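Local coordinates for chloramphenicol acetyltransferase (Bacteroides thetaiotaomicron, PDB 2I9D), which probably transfers an acetyl group from acetyl-CoA to a hydroxyl of chloramphenicol, inactivating the antibiotic, at residues P28-T33 and H203-F208; P68-R73 and M193-G198. All coordinates share one frame; numbering follows the deposited sequence.

Interaction 1. Residues P28-T33 and H203-F208; sequences PQLSIT and HHLSLF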
loop_
_atom_site.group_PDB
_atom_site.type_symbol
_atom_site.label_atom_id
_atom_site.label_comp_id
_atom_site.label_asym_id
_atom_site.label_seq_id
_atom_site.Cartn_x
_atom_site.Cartn_y
_atom_site.Cartn_z
ATOM N N PRO A 28 12.271 -2.835 -7.226
ATOM C CA PRO A 28 13.148 -2.859 -6.029
ATOM C C PRO A 28 12.642 -2.011 -4.860
ATOM O O PRO A 28 13.359 -1.833 -3.881
ATOM C CB PRO A 28 14.439 -2.223 -6.547
ATOM C CG PRO A 28 13.950 -1.189 -7.519
ATOM C CD PRO A 28 12.741 -1.832 -8.211
ATOM N N GLN A 29 11.413 -1.511 -4.962
ATOM C CA GLN A 29 10.914 -0.514 -4.019
ATOM C C GLN A 29 10.050 -1.175 -2.995
ATOM O O GLN A 29 9.377 -2.170 -3.260
ATOM C CB GLN A 29 10.058 0.533 -4.731
ATOM C CG GLN A 29 10.782 1.236 -5.879
ATOM C CD GLN A 29 10.019 2.405 -6.432
ATOM O OE1 GLN A 29 10.605 3.437 -6.730
ATOM N NE2 GLN A 29 8.700 2.255 -6.576
ATOM N N LEU A 30 10.019 -0.586 -1.818
ATOM C CA LEU A 30 8.900 -0.931 -0.972
ATOM C C LEU A 30 8.118 0.268 -0.494
ATOM O O LEU A 30 8.696 1.347 -0.315
ATOM C CB LEU A 30 9.287 -1.971 0.111
ATOM C CG LEU A 30 9.593 -1.945 1.602
ATOM C CD1 LEU A 30 8.592 -1.141 2.431
ATOM C CD2 LEU A 30 9.467 -3.416 1.932
ATOM N N SER A 31 6.809 0.085 -0.311
ATOM C CA SER A 31 5.983 1.124 0.333
ATOM C C SER A 31 5.578 0.705 1.729
ATOM O O SER A 31 5.311 -0.461 1.995
ATOM C CB SER A 31 4.714 1.446 -0.475
ATOM O OG SER A 31 5.020 1.725 -1.812
ATOM N N ILE A 32 5.471 1.676 2.616
ATOM C CA ILE A 32 5.041 1.377 3.965
ATOM C C ILE A 32 4.201 2.546 4.417
ATOM O O ILE A 32 4.477 3.678 4.024
ATOM C CB ILE A 32 6.267 1.165 4.926
ATOM C CG1 ILE A 32 5.817 0.918 6.381
ATOM C CG2 ILE A 32 7.284 2.348 4.812
ATOM C CD1 ILE A 32 6.935 0.410 7.296
ATOM N N THR A 33 3.165 2.262 5.204
ATOM C CA THR A 33 2.421 3.289 5.938
ATOM C C THR A 33 2.452 2.996 7.442
ATOM O O THR A 33 2.268 1.843 7.864
ATOM C CB THR A 33 0.964 3.375 5.462
ATOM O OG1 THR A 33 0.960 3.474 4.040
ATOM C CG2 THR A 33 0.253 4.584 6.078
ATOM N N HIS A 203 14.647 -1.898 9.418
ATOM C CA HIS A 203 15.369 -1.304 10.540
ATOM C C HIS A 203 15.525 0.216 10.404
ATOM O O HIS A 203 15.384 0.962 11.384
ATOM C CB HIS A 203 16.736 -2.007 10.710
ATOM C CG HIS A 203 17.712 -1.254 11.564
ATOM N ND1 HIS A 203 17.697 -1.316 12.942
ATOM C CD2 HIS A 203 18.745 -0.439 11.233
ATOM C CE1 HIS A 203 18.675 -0.562 13.425
ATOM N NE2 HIS A 203 19.317 -0.007 12.409
ATOM N N HIS A 204 15.788 0.681 9.189
ATOM C CA HIS A 204 15.940 2.129 8.956
ATOM C C HIS A 204 14.589 2.831 8.917
ATOM O O HIS A 204 14.461 3.979 9.335
ATOM C CB HIS A 204 16.761 2.372 7.695
ATOM C CG HIS A 204 18.000 1.549 7.650
ATOM N ND1 HIS A 204 18.118 0.429 6.856
ATOM C CD2 HIS A 204 19.160 1.648 8.346
ATOM C CE1 HIS A 204 19.310 -0.110 7.045
ATOM N NE2 HIS A 204 19.958 0.612 7.944
ATOM N N LEU A 205 13.574 2.112 8.453
ATOM C CA LEU A 205 12.209 2.614 8.474
ATOM C C LEU A 205 11.712 2.797 9.907
ATOM O O LEU A 205 11.048 3.797 10.225
ATOM C CB LEU A 205 11.292 1.668 7.698
ATOM C CG LEU A 205 11.527 1.691 6.179
ATOM C CD1 LEU A 205 10.804 0.563 5.447
ATOM C CD2 LEU A 205 11.163 3.058 5.580
ATOM N N SER A 206 12.035 1.821 10.766
ATOM C CA SER A 206 11.751 1.896 12.206
ATOM C C SER A 206 12.328 3.177 12.829
ATOM O O SER A 206 11.610 3.935 13.483
ATOM C CB SER A 206 12.342 0.667 12.892
ATOM O OG SER A 206 11.565 0.267 13.977
ATOM N N LEU A 207 13.619 3.431 12.586
ATOM C CA LEU A 207 14.291 4.651 13.071
ATOM C C LEU A 207 13.744 5.918 12.471
ATOM O O LEU A 207 13.664 6.942 13.164
ATOM C CB LEU A 207 15.795 4.641 12.744
ATOM C CG LEU A 207 16.732 3.491 13.057
ATOM C CD1 LEU A 207 18.161 3.935 12.715
ATOM C CD2 LEU A 207 16.614 3.032 14.534
ATOM N N PHE A 208 13.417 5.888 11.171
ATOM C CA PHE A 208 12.750 7.048 10.537
ATOM C C PHE A 208 11.467 7.459 11.260
ATOM O O PHE A 208 11.328 8.601 11.690
ATOM C CB PHE A 208 12.464 6.785 9.057
ATOM C CG PHE A 208 11.847 7.949 8.347
ATOM C CD1 PHE A 208 12.652 8.931 7.770
ATOM C CD2 PHE A 208 10.468 8.048 8.228
ATOM C CE1 PHE A 208 12.092 10.006 7.094
ATOM C CE2 PHE A 208 9.880 9.118 7.560
ATOM C CZ PHE A 208 10.703 10.110 6.998
#
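L205, on helix 202-216, meets L30 and I32 of strand 29-37 in a contact made wholly of methyl groups. I32 and L205 reach toward each other tip to tip, and CG2 of I32 faces the fork of the leucine, lying 4.0 Å from L205 CD1 and equally 4.0 Å from L205 CD2. The extended second torsion of L205 (chi2 169°) carries CD1 out from the helix toward the strand. There the same methyl also meets L30, whose side chain runs at a slant to the leucine, with L30 CD1 4.1 Å from L205 CD1. The three residues are buried. The backbones stay well apart, the I32 and L205 CA atoms being separated by 8.6 Å, and no hydrogen bond passes between the segments.

Backbone bonding stays within the helix on one side and passes to a neighbouring strand on the other. The helix turn is closed by F208 N to H204 O at 2.8 Å and by the longer bond from L207 N to H203 O at 3.3 Å. The strand pairs through L30 with I195 and through I32 with M193 of the antiparallel strand 186-196.

Packing from a neighbouring subunit completes the surroundings: T161 of that chain touches L30, and its L155 lies against both I32 and S206. S31 to T33 pair in an antiparallel ladder with a strand of that neighbouring chain, so the sheet continues across the interface. L30 also lies beside H197, the predicted proton acceptor. A C-terminal helix packed on a mixed sheet next to the presumed catalytic histidine, at a subunit boundary, is characteristic of the chloramphenicol acetyltransferase fold.

Interaction 2. Residues P68-R73 and M193-G198; sequences PEFRYR and MTIHHG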
loop_
_atom_site.group_PDB
_atom_site.type_symbol
_atom_site.label_atom_id
_atom_site.label_comp_id
_atom_site.label_asym_id
_atom_site.label_seq_id
_atom_site.Cartn_x
_atom_site.Cartn_y
_atom_site.Cartn_z
ATOM N N PRO A 68 21.389 8.422 7.511
ATOM C CA PRO A 68 22.108 8.562 6.240
ATOM C C PRO A 68 21.646 7.619 5.135
ATOM O O PRO A 68 21.902 7.883 3.967
ATOM C CB PRO A 68 23.585 8.287 6.620
ATOM C CG PRO A 68 23.534 7.503 7.854
ATOM C CD PRO A 68 22.269 7.912 8.589
ATOM N N GLU A 69 20.984 6.524 5.488
ATOM C CA GLU A 69 20.470 5.588 4.491
ATOM C C GLU A 69 19.422 6.244 3.581
ATOM O O GLU A 69 19.210 5.794 2.463
ATOM C CB GLU A 69 19.887 4.344 5.179
ATOM C CG GLU A 69 20.948 3.332 5.663
ATOM C CD GLU A 69 21.646 3.774 6.950
ATOM O OE1 GLU A 69 21.214 4.741 7.589
ATOM O OE2 GLU A 69 22.637 3.144 7.329
ATOM N N PHE A 70 18.793 7.308 4.079
ATOM C CA PHE A 70 17.752 8.044 3.359
ATOM C C PHE A 70 18.317 9.123 2.429
ATOM O O PHE A 70 17.566 9.853 1.796
ATOM C CB PHE A 70 16.722 8.627 4.361
ATOM C CG PHE A 70 15.848 7.563 5.011
ATOM C CD1 PHE A 70 14.565 7.298 4.518
ATOM C CD2 PHE A 70 16.327 6.809 6.093
ATOM C CE1 PHE A 70 13.762 6.305 5.090
ATOM C CE2 PHE A 70 15.545 5.810 6.680
ATOM C CZ PHE A 70 14.254 5.551 6.177
ATOM N N ARG A 71 19.645 9.207 2.350
ATOM C CA ARG A 71 20.344 10.187 1.523
ATOM C C ARG A 71 20.977 9.540 0.298
ATOM O O ARG A 71 21.573 10.238 -0.531
ATOM C CB ARG A 71 21.409 10.909 2.361
ATOM C CG ARG A 71 20.800 11.934 3.358
ATOM C CD ARG A 71 21.798 13.006 3.787
ATOM N NE ARG A 71 22.302 12.724 5.118
ATOM C CZ ARG A 71 23.472 12.163 5.386
ATOM N NH1 ARG A 71 24.309 11.853 4.415
ATOM N NH2 ARG A 71 23.800 11.921 6.642
ATOM N N TYR A 72 20.878 8.208 0.216
ATOM C CA TYR A 72 21.441 7.442 -0.882
ATOM C C TYR A 72 20.504 7.495 -2.075
ATOM O O TYR A 72 19.275 7.338 -1.910
ATOM C CB TYR A 72 21.649 5.980 -0.475
ATOM C CG TYR A 72 22.885 5.751 0.378
ATOM C CD1 TYR A 72 24.006 5.108 -0.141
ATOM C CD2 TYR A 72 22.930 6.207 1.717
ATOM C CE1 TYR A 72 25.133 4.915 0.651
ATOM C CE2 TYR A 72 24.046 6.028 2.504
ATOM C CZ TYR A 72 25.149 5.381 1.972
ATOM O OH TYR A 72 26.254 5.194 2.782
ATOM N N ARG A 73 21.088 7.714 -3.261
ATOM C CA ARG A 73 20.366 7.804 -4.522
ATOM C C ARG A 73 21.099 7.067 -5.641
ATOM O O ARG A 73 22.316 6.834 -5.563
ATOM C CB ARG A 73 20.162 9.271 -4.934
ATOM C CG ARG A 73 19.451 10.133 -3.919
ATOM C CD ARG A 73 17.922 9.859 -3.834
ATOM N NE ARG A 73 17.291 10.722 -2.824
ATOM C CZ ARG A 73 17.182 10.445 -1.518
ATOM N NH1 ARG A 73 17.639 9.311 -1.015
ATOM N NH2 ARG A 73 16.574 11.291 -0.708
HETATM N N MSE A 193 5.319 5.977 2.681
HETATM C CA MSE A 193 6.508 6.254 1.911
HETATM C C MSE A 193 6.930 5.094 1.018
HETATM O O MSE A 193 6.651 3.941 1.303
HETATM C CB MSE A 193 7.661 6.711 2.819
HETATM C CG MSE A 193 8.175 5.657 3.779
HETATM SE SE MSE A 193 9.524 6.343 5.085
HETATM C CE MSE A 193 10.582 7.538 3.886
ATOM N N THR A 194 7.608 5.444 -0.073
ATOM C CA THR A 194 8.136 4.497 -1.035
ATOM C C THR A 194 9.649 4.699 -1.170
ATOM O O THR A 194 10.118 5.780 -1.496
ATOM C CB THR A 194 7.395 4.630 -2.370
ATOM O OG1 THR A 194 6.045 4.268 -2.140
ATOM C CG2 THR A 194 7.966 3.710 -3.472
ATOM N N ILE A 195 10.407 3.660 -0.853
ATOM C CA ILE A 195 11.855 3.769 -0.841
ATOM C C ILE A 195 12.457 2.656 -1.701
ATOM O O ILE A 195 11.734 1.763 -2.130
ATOM C CB ILE A 195 12.466 3.852 0.644
ATOM C CG1 ILE A 195 11.937 2.739 1.582
ATOM C CG2 ILE A 195 12.182 5.252 1.267
ATOM C CD1 ILE A 195 12.274 1.300 1.172
ATOM N N HIS A 196 13.755 2.743 -1.991
ATOM C CA HIS A 196 14.440 1.677 -2.723
ATOM C C HIS A 196 14.982 0.701 -1.678
ATOM O O HIS A 196 15.730 1.109 -0.808
ATOM C CB HIS A 196 15.594 2.271 -3.541
ATOM C CG HIS A 196 16.165 1.336 -4.551
ATOM N ND1 HIS A 196 16.860 0.200 -4.205
ATOM C CD2 HIS A 196 16.180 1.391 -5.905
ATOM C CE1 HIS A 196 17.244 -0.431 -5.298
ATOM N NE2 HIS A 196 16.867 0.286 -6.343
ATOM N N HIS A 197 14.604 -0.568 -1.755
ATOM C CA HIS A 197 15.025 -1.549 -0.752
ATOM C C HIS A 197 16.561 -1.792 -0.738
ATOM O O HIS A 197 17.108 -2.302 0.262
ATOM C CB HIS A 197 14.286 -2.880 -0.966
ATOM C CG HIS A 197 14.150 -3.716 0.272
ATOM N ND1 HIS A 197 15.058 -3.673 1.313
ATOM C CD2 HIS A 197 13.226 -4.647 0.619
ATOM C CE1 HIS A 197 14.681 -4.523 2.252
ATOM N NE2 HIS A 197 13.570 -5.119 1.860
ATOM N N GLY A 198 17.240 -1.468 -1.846
ATOM C CA GLY A 198 18.704 -1.533 -1.916
ATOM C C GLY A 198 19.389 -0.647 -0.888
ATOM O O GLY A 198 20.493 -0.955 -0.437
#
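The ring of F70 stands with CG beside the backbone N (chi1 -70°), while CG of selenomethionine M193 is wedged between N and C of its own backbone (chi1 66°) and the chain bends at its end (chi3 -40°), bringing CE to the phenyl rim. The two side chains cross at about a right angle. M193 CE abuts the rim of the ring, roughly level with it, 3.6 Å from F70 CE1, and I195 CG2 approaches the same F70 CE1 obliquely at 4.3 Å. F208 of helix 202-216 stacks with the F70 ring and also touches M193.

The strand carrying M193 and I195 leads straight into the HxxxDG signature of CoA-dependent acyltransferases, which starts at H197, the predicted proton acceptor. At this turn G198 N bonds to H196 ND1, 2.9 Å away and in the imidazole plane, which would restrain rotation of the H196 ring.

On the other segment, R73 turns back so that the edge of its guanidinium points at the carbonyl closing the 3-10 turn. NH2 and NH1 of R73 both grip F70 O, at 3.1 and 2.9 Å. R73 NH1 additionally reaches Y72 O at 2.7 Å, from above that carbonyl plane, and further bonds to Y144 O and L146 O anchor the arginine.

Both contacts are buried and apolar, their centres about 8 Å apart, and both are built on neighbouring strands of one sheet. Interaction 1 sets helix 202-216 against strand 29-37 beside a subunit interface; interaction 2 brings the 3-10 turn before strand 72-74, which belongs to a separate small sheet, onto strand 186-196. Methyls meet methyls in the first, whereas an aromatic ring takes part in the second, whose turn segment is tied by arginine-to-carbonyl bonds of its own; no hydrogen bond crosses either contact. Direct bonds probably join them: S31 OG to T194 OG1, and P28 O to H197 N, each 2.8 Å. H204 O packs 3.4 Å from F70 CE2, linking the helix to the turn.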